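PDB 4JIU: proabylysin from Pyrococcus abyssi, which is the zinc-binding zymogen of abylysin, a small soluble metallopeptidase of the minigluzincin family that probably hydrolyses peptide bonds once activated. Local coordinates for residues L13-P18 against H60-L65; G38-D43 against Y56-E61. The protein carries 1 engineered substitution. One frame throughout, in Å; residues are numbered along the deposited sequence.

Interaction 1. Residues L13-P18 against H60-L65; sequences LGYQRP and HELAHL. With ZN (zinc ion), chain B.
Leu-13, on the last turn of helix 2-13, reaches Leu-62 with one methyl. Leu-13 CD1 lies 3.7 Å from Leu-62 CB, and the two side chains meet at a slant. Gly-14, with positive phi, is the C' residue of a Schellman motif that ends the helix. The CB of Tyr-15 is directed toward helix 51-67. Tyr-15 CG is anti to the backbone N (chi1 -165°), which brings it nearer to Leu-65. Tyr-15 CE2 is 4.1 Å from Leu-65 CB. Tyr-15 OH sits 3.3 Å from Leu-65 O. Arg-17 runs extended, its CB over one face of the Tyr-15 ring, toward the rim. Arg-17 NH1 donates to Tyr-15 OH at 2.9 Å, with the hydroxyl nearly in the guanidinium plane. Arg-17 NH1 also lies 4.0 Å from Leu-65 CD2. A water accepts from Arg-17 NH1 and donates to Leu-65 O at 3.0 Å, bridging the loop to the helix backbone. Arg-17 NH2 is hydrogen-bonded to Phe-35 O. His-60 and His-64 turn to the zinc ion, each binding through NE2 at 2.0 Å. With Glu-61 between them they form the HExxH motif of zincin metallopeptidases, and His-72 and Val-105 complete the metal site.

Interaction 2. Residues G38-D43 against Y56-E61; sequences GTITLD and YILIHE. With ZN (zinc ion), chain B.
Ile-40 of strand 39-42 packs on Glu-61 and Leu-58 of helix 51-67. The strand and helix segments run at 143° to each other, closer to antiparallel than to parallel, with their axes 9.7 Å apart. From CB, which points at the helix, the Ile-40 side chain forks. On one branch, Ile-40 CG2 lies 4.0 Å from Glu-61 CB and also approaches Glu-61 CG. On the other, Ile-40 CG1 comes within 4.1 Å of the same Glu-61 CB. The tip, Ile-40 CD1, is also near Glu-61 CB and lies 4.4 Å from Leu-58 CD2. An alanine at Ile-40 would probably open a gap beside Glu-61 CB and Leu-58 CD2, leaving the glutamate stem less firmly packed. Leu-42 extends the apolar contact toward the start of the helix segment. Leu-42 CD2 meets Ile-57 CG2 at 3.8 Å, while Leu-42 CD1 faces Leu-58 CD2 at 4.4 Å. The bend at chi2 (-57°) turns Glu-61 CD off the strand side. On the helix, His-60 ND1 donates to Tyr-56 OH at 3.0 Å, the oxygen close to the imidazole plane. Glu-93 in turn bonds Tyr-56 OH, a second shell that probably steadies the metal-binding ring. No hydrogen bond joins strand to helix here. Their union is apolar and buried, and the polar end of Glu-61 takes no part in it.

How the interactions relate
From the N terminus, helix 2-13 leads into the loop 13-18 of interaction 1, which closes a long loop of the chain on residues 60-65. All three strands of the sheet lie within that loop. Interaction 2 closes a shorter loop, from the central strand 39-42 to residues 56-61, and is nested inside the first apart from the shared residues His-60 and Glu-61. Both contacts end on helix 51-67, and their centres are about 9 Å apart. They touch where Leu-65 CD1 meets Ile-40 CG1 at 4.3 Å. Together they tie the first helix and its exit loop, the sheet, and the zinc-binding helix into one core.

Interaction 1. Residues L13-P18 against H60-L65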
loop_
_atom_site.group_PDB
_atom_site.type_symbol
_atom_site.label_atom_id
_atom_site.label_comp_id
_atom_site.label_asym_id
_atom_site.label_seq_id
_atom_site.Cartn_x
_atom_site.Cartn_y
_atom_site.Cartn_z
ATOM N N LEU A 13 -1.858 -8.646 8.187
ATOM C CA LEU A 13 -0.479 -8.369 8.580
ATOM C C LEU A 13 -0.315 -8.545 10.080
ATOM O O LEU A 13 0.814 -8.628 10.577
ATOM C CB LEU A 13 0.018 -6.986 8.165
ATOM C CG LEU A 13 0.030 -6.646 6.681
ATOM C CD1 LEU A 13 0.751 -5.310 6.477
ATOM C CD2 LEU A 13 0.684 -7.720 5.890
ATOM N N GLY A 14 -1.413 -8.539 10.831
ATOM C CA GLY A 14 -1.299 -8.536 12.299
ATOM C C GLY A 14 -0.744 -7.232 12.833
ATOM O O GLY A 14 0.165 -7.206 13.688
ATOM N N TYR A 15 -1.375 -6.153 12.369
ATOM C CA TYR A 15 -0.853 -4.798 12.634
ATOM C C TYR A 15 -1.971 -3.899 13.159
ATOM O O TYR A 15 -2.563 -3.207 12.318
ATOM C CB TYR A 15 -0.272 -4.215 11.372
ATOM C CG TYR A 15 0.594 -3.006 11.598
ATOM C CD1 TYR A 15 1.695 -3.027 12.446
ATOM C CD2 TYR A 15 0.348 -1.811 10.950
ATOM C CE1 TYR A 15 2.490 -1.920 12.641
ATOM C CE2 TYR A 15 1.142 -0.701 11.120
ATOM C CZ TYR A 15 2.221 -0.739 11.983
ATOM O OH TYR A 15 2.993 0.394 12.117
ATOM N N GLN A 16 -2.171 -3.891 14.435
ATOM C CA GLN A 16 -3.283 -3.150 15.024
ATOM C C GLN A 16 -2.775 -1.828 15.501
ATOM O O GLN A 16 -2.329 -1.673 16.655
ATOM C CB GLN A 16 -3.956 -3.969 16.104
ATOM C CG GLN A 16 -4.598 -5.285 15.617
ATOM C CD GLN A 16 -5.491 -5.176 14.412
ATOM O OE1 GLN A 16 -6.339 -4.285 14.271
ATOM N NE2 GLN A 16 -5.348 -6.131 13.478
ATOM N N ARG A 17 -2.796 -0.903 14.595
ATOM C CA ARG A 17 -2.416 0.479 14.791
ATOM C C ARG A 17 -3.497 1.310 14.110
ATOM O O ARG A 17 -3.932 0.915 13.011
ATOM C CB ARG A 17 -1.101 0.809 14.156
ATOM C CG ARG A 17 -0.613 2.228 14.270
ATOM C CD ARG A 17 0.710 2.361 13.510
ATOM N NE ARG A 17 1.223 3.731 13.600
ATOM C CZ ARG A 17 2.374 4.119 13.086
ATOM N NH1 ARG A 17 3.083 3.261 12.387
ATOM N NH2 ARG A 17 2.804 5.352 13.215
ATOM N N PRO A 18 -3.867 2.447 14.659
ATOM C CA PRO A 18 -4.936 3.278 14.071
ATOM C C PRO A 18 -4.465 4.135 12.912
ATOM O O PRO A 18 -4.482 5.360 12.934
ATOM C CB PRO A 18 -5.384 4.133 15.275
ATOM C CG PRO A 18 -4.141 4.306 16.051
ATOM C CD PRO A 18 -3.490 2.950 15.988
ATOM N N HIS A 60 1.249 -2.651 0.609
ATOM C CA HIS A 60 2.586 -2.116 0.406
ATOM C C HIS A 60 2.863 -1.019 1.398
ATOM O O HIS A 60 3.931 -0.964 2.044
ATOM C CB HIS A 60 2.707 -1.670 -1.054
ATOM C CG HIS A 60 4.064 -1.118 -1.387
ATOM N ND1 HIS A 60 4.935 -1.785 -2.216
ATOM C CD2 HIS A 60 4.744 0.011 -1.082
ATOM C CE1 HIS A 60 6.061 -1.099 -2.372
ATOM N NE2 HIS A 60 5.972 0.016 -1.643
ATOM N N GLU A 61 1.928 -0.074 1.498
ATOM C CA GLU A 61 2.160 1.052 2.405
ATOM C C GLU A 61 2.136 0.643 3.890
ATOM O O GLU A 61 2.963 1.069 4.667
ATOM C CB GLU A 61 1.210 2.186 2.101
ATOM C CG GLU A 61 1.355 2.746 0.696
ATOM C CD GLU A 61 2.739 3.239 0.358
ATOM O OE1 GLU A 61 3.579 3.577 1.195
ATOM O OE2 GLU A 61 3.003 3.291 -0.881
ATOM N N LEU A 62 1.222 -0.261 4.255
ATOM C CA LEU A 62 1.182 -0.784 5.596
ATOM C C LEU A 62 2.478 -1.547 5.902
ATOM O O LEU A 62 2.957 -1.481 7.041
ATOM C CB LEU A 62 0.007 -1.730 5.869
ATOM C CG LEU A 62 -1.340 -1.052 6.026
ATOM C CD1 LEU A 62 -2.445 -2.080 6.012
ATOM C CD2 LEU A 62 -1.418 -0.222 7.304
ATOM N N ALA A 63 3.044 -2.255 4.932
ATOM C CA ALA A 63 4.285 -2.958 5.119
ATOM C C ALA A 63 5.425 -2.015 5.436
ATOM O O ALA A 63 6.293 -2.321 6.264
ATOM C CB ALA A 63 4.606 -3.835 3.904
ATOM N N HIS A 64 5.437 -0.833 4.832
ATOM C CA HIS A 64 6.446 0.184 5.184
ATOM C C HIS A 64 6.330 0.517 6.654
ATOM O O HIS A 64 7.296 0.571 7.404
ATOM C CB HIS A 64 6.286 1.445 4.345
ATOM C CG HIS A 64 6.933 1.375 3.012
ATOM N ND1 HIS A 64 8.303 1.195 2.879
ATOM C CD2 HIS A 64 6.435 1.505 1.762
ATOM C CE1 HIS A 64 8.572 1.187 1.573
ATOM N NE2 HIS A 64 7.464 1.365 0.846
ATOM N N LEU A 65 5.117 0.797 7.096
ATOM C CA LEU A 65 4.855 1.202 8.460
ATOM C C LEU A 65 5.221 0.075 9.419
ATOM O O LEU A 65 5.878 0.323 10.455
ATOM C CB LEU A 65 3.394 1.592 8.643
ATOM C CG LEU A 65 2.979 2.892 7.990
ATOM C CD1 LEU A 65 1.448 3.066 8.143
ATOM C CD2 LEU A 65 3.701 4.089 8.523
HETATM ZN ZN ZN B . 7.449 1.241 -1.147
HETATM O O HOH W 1 5.772 3.132 11.373
#

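Interaction 2. Residues G38-D43 against Y56-E61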
loop_
_atom_site.group_PDB
_atom_site.type_symbol
_atom_site.label_atom_id
_atom_site.label_comp_id
_atom_site.label_asym_id
_atom_site.label_seq_id
_atom_site.Cartn_x
_atom_site.Cartn_y
_atom_site.Cartn_z
ATOM N N GLY A 38 1.453 7.887 11.381
ATOM C CA GLY A 38 0.647 6.711 11.161
ATOM C C GLY A 38 -0.467 6.971 10.149
ATOM O O GLY A 38 -1.646 6.731 10.428
ATOM N N THR A 39 -0.075 7.439 8.966
ATOM C CA THR A 39 -1.035 7.734 7.914
ATOM C C THR A 39 -0.559 7.105 6.601
ATOM O O THR A 39 0.630 6.897 6.375
ATOM C CB THR A 39 -1.250 9.236 7.691
ATOM O OG1 THR A 39 -0.002 9.838 7.246
ATOM C CG2 THR A 39 -1.730 9.923 8.969
ATOM N N ILE A 40 -1.542 6.852 5.770
ATOM C CA ILE A 40 -1.340 6.474 4.369
ATOM C C ILE A 40 -2.066 7.520 3.530
ATOM O O ILE A 40 -3.265 7.706 3.741
ATOM C CB ILE A 40 -1.853 5.075 4.054
ATOM C CG1 ILE A 40 -1.195 3.986 4.904
ATOM C CG2 ILE A 40 -1.738 4.853 2.543
ATOM C CD1 ILE A 40 -1.827 2.625 4.827
ATOM N N THR A 41 -1.363 8.201 2.649
ATOM C CA THR A 41 -1.986 9.157 1.735
ATOM C C THR A 41 -2.008 8.568 0.354
ATOM O O THR A 41 -0.998 8.065 -0.147
ATOM C CB THR A 41 -1.190 10.466 1.782
ATOM O OG1 THR A 41 -1.191 10.996 3.117
ATOM C CG2 THR A 41 -1.846 11.497 0.877
ATOM N N LEU A 42 -3.194 8.614 -0.282
ATOM C CA LEU A 42 -3.441 8.043 -1.568
ATOM C C LEU A 42 -3.876 9.157 -2.516
ATOM O O LEU A 42 -4.739 9.967 -2.151
ATOM C CB LEU A 42 -4.603 7.043 -1.542
ATOM C CG LEU A 42 -4.477 5.902 -0.499
ATOM C CD1 LEU A 42 -5.789 5.146 -0.480
ATOM C CD2 LEU A 42 -3.266 5.053 -0.797
ATOM N N ASP A 43 -3.379 9.125 -3.712
ATOM C CA ASP A 43 -3.890 9.993 -4.787
ATOM C C ASP A 43 -5.290 9.543 -5.163
ATOM O O ASP A 43 -5.562 8.349 -5.125
ATOM C CB ASP A 43 -2.971 9.916 -5.984
ATOM C CG ASP A 43 -3.361 10.882 -7.065
ATOM O OD1 ASP A 43 -4.190 10.496 -7.920
ATOM O OD2 ASP A 43 -2.869 12.030 -7.053
ATOM N N TYR A 56 -3.255 -4.082 -2.961
ATOM C CA TYR A 56 -1.793 -4.084 -3.026
ATOM C C TYR A 56 -1.216 -2.812 -2.458
ATOM O O TYR A 56 -0.255 -2.797 -1.727
ATOM C CB TYR A 56 -1.290 -4.384 -4.470
ATOM C CG TYR A 56 0.209 -4.283 -4.460
ATOM C CD1 TYR A 56 0.958 -5.333 -3.910
ATOM C CD2 TYR A 56 0.922 -3.182 -4.849
ATOM C CE1 TYR A 56 2.302 -5.272 -3.845
ATOM C CE2 TYR A 56 2.269 -3.081 -4.723
ATOM C CZ TYR A 56 2.986 -4.141 -4.211
ATOM O OH TYR A 56 4.347 -4.104 -4.090
ATOM N N ILE A 57 -1.739 -1.659 -2.930
ATOM C CA ILE A 57 -1.216 -0.392 -2.455
ATOM C C ILE A 57 -1.302 -0.291 -0.933
ATOM O O ILE A 57 -0.350 0.137 -0.289
ATOM C CB ILE A 57 -1.913 0.790 -3.170
ATOM C CG1 ILE A 57 -1.569 0.774 -4.667
ATOM C CG2 ILE A 57 -1.553 2.097 -2.495
ATOM C CD1 ILE A 57 -2.403 1.664 -5.493
ATOM N N LEU A 58 -2.454 -0.632 -0.371
ATOM C CA LEU A 58 -2.611 -0.585 1.070
ATOM C C LEU A 58 -1.638 -1.500 1.768
ATOM O O LEU A 58 -1.046 -1.133 2.795
ATOM C CB LEU A 58 -4.056 -0.892 1.449
ATOM C CG LEU A 58 -5.061 0.192 1.061
ATOM C CD1 LEU A 58 -6.472 -0.276 1.398
ATOM C CD2 LEU A 58 -4.812 1.517 1.720
ATOM N N ILE A 59 -1.484 -2.742 1.291
ATOM C CA ILE A 59 -0.556 -3.692 1.874
ATOM C C ILE A 59 0.871 -3.174 1.755
ATOM O O ILE A 59 1.627 -3.296 2.750
ATOM C CB ILE A 59 -0.738 -5.075 1.251
ATOM C CG1 ILE A 59 -2.025 -5.778 1.706
ATOM C CG2 ILE A 59 0.492 -5.956 1.482
ATOM C CD1 ILE A 59 -2.003 -6.256 3.140
ATOM N N HIS A 60 1.249 -2.651 0.609
ATOM C CA HIS A 60 2.586 -2.116 0.406
ATOM C C HIS A 60 2.863 -1.019 1.398
ATOM O O HIS A 60 3.931 -0.964 2.044
ATOM C CB HIS A 60 2.707 -1.670 -1.054
ATOM C CG HIS A 60 4.064 -1.118 -1.387
ATOM N ND1 HIS A 60 4.935 -1.785 -2.216
ATOM C CD2 HIS A 60 4.744 0.011 -1.082
ATOM C CE1 HIS A 60 6.061 -1.099 -2.372
ATOM N NE2 HIS A 60 5.972 0.016 -1.643
ATOM N N GLU A 61 1.928 -0.074 1.498
ATOM C CA GLU A 61 2.160 1.052 2.405
ATOM C C GLU A 61 2.136 0.643 3.890
ATOM O O GLU A 61 2.963 1.069 4.667
ATOM C CB GLU A 61 1.210 2.186 2.101
ATOM C CG GLU A 61 1.355 2.746 0.696
ATOM C CD GLU A 61 2.739 3.239 0.358
ATOM O OE1 GLU A 61 3.579 3.577 1.195
ATOM O OE2 GLU A 61 3.003 3.291 -0.881
HETATM ZN ZN ZN B . 7.449 1.241 -1.147
#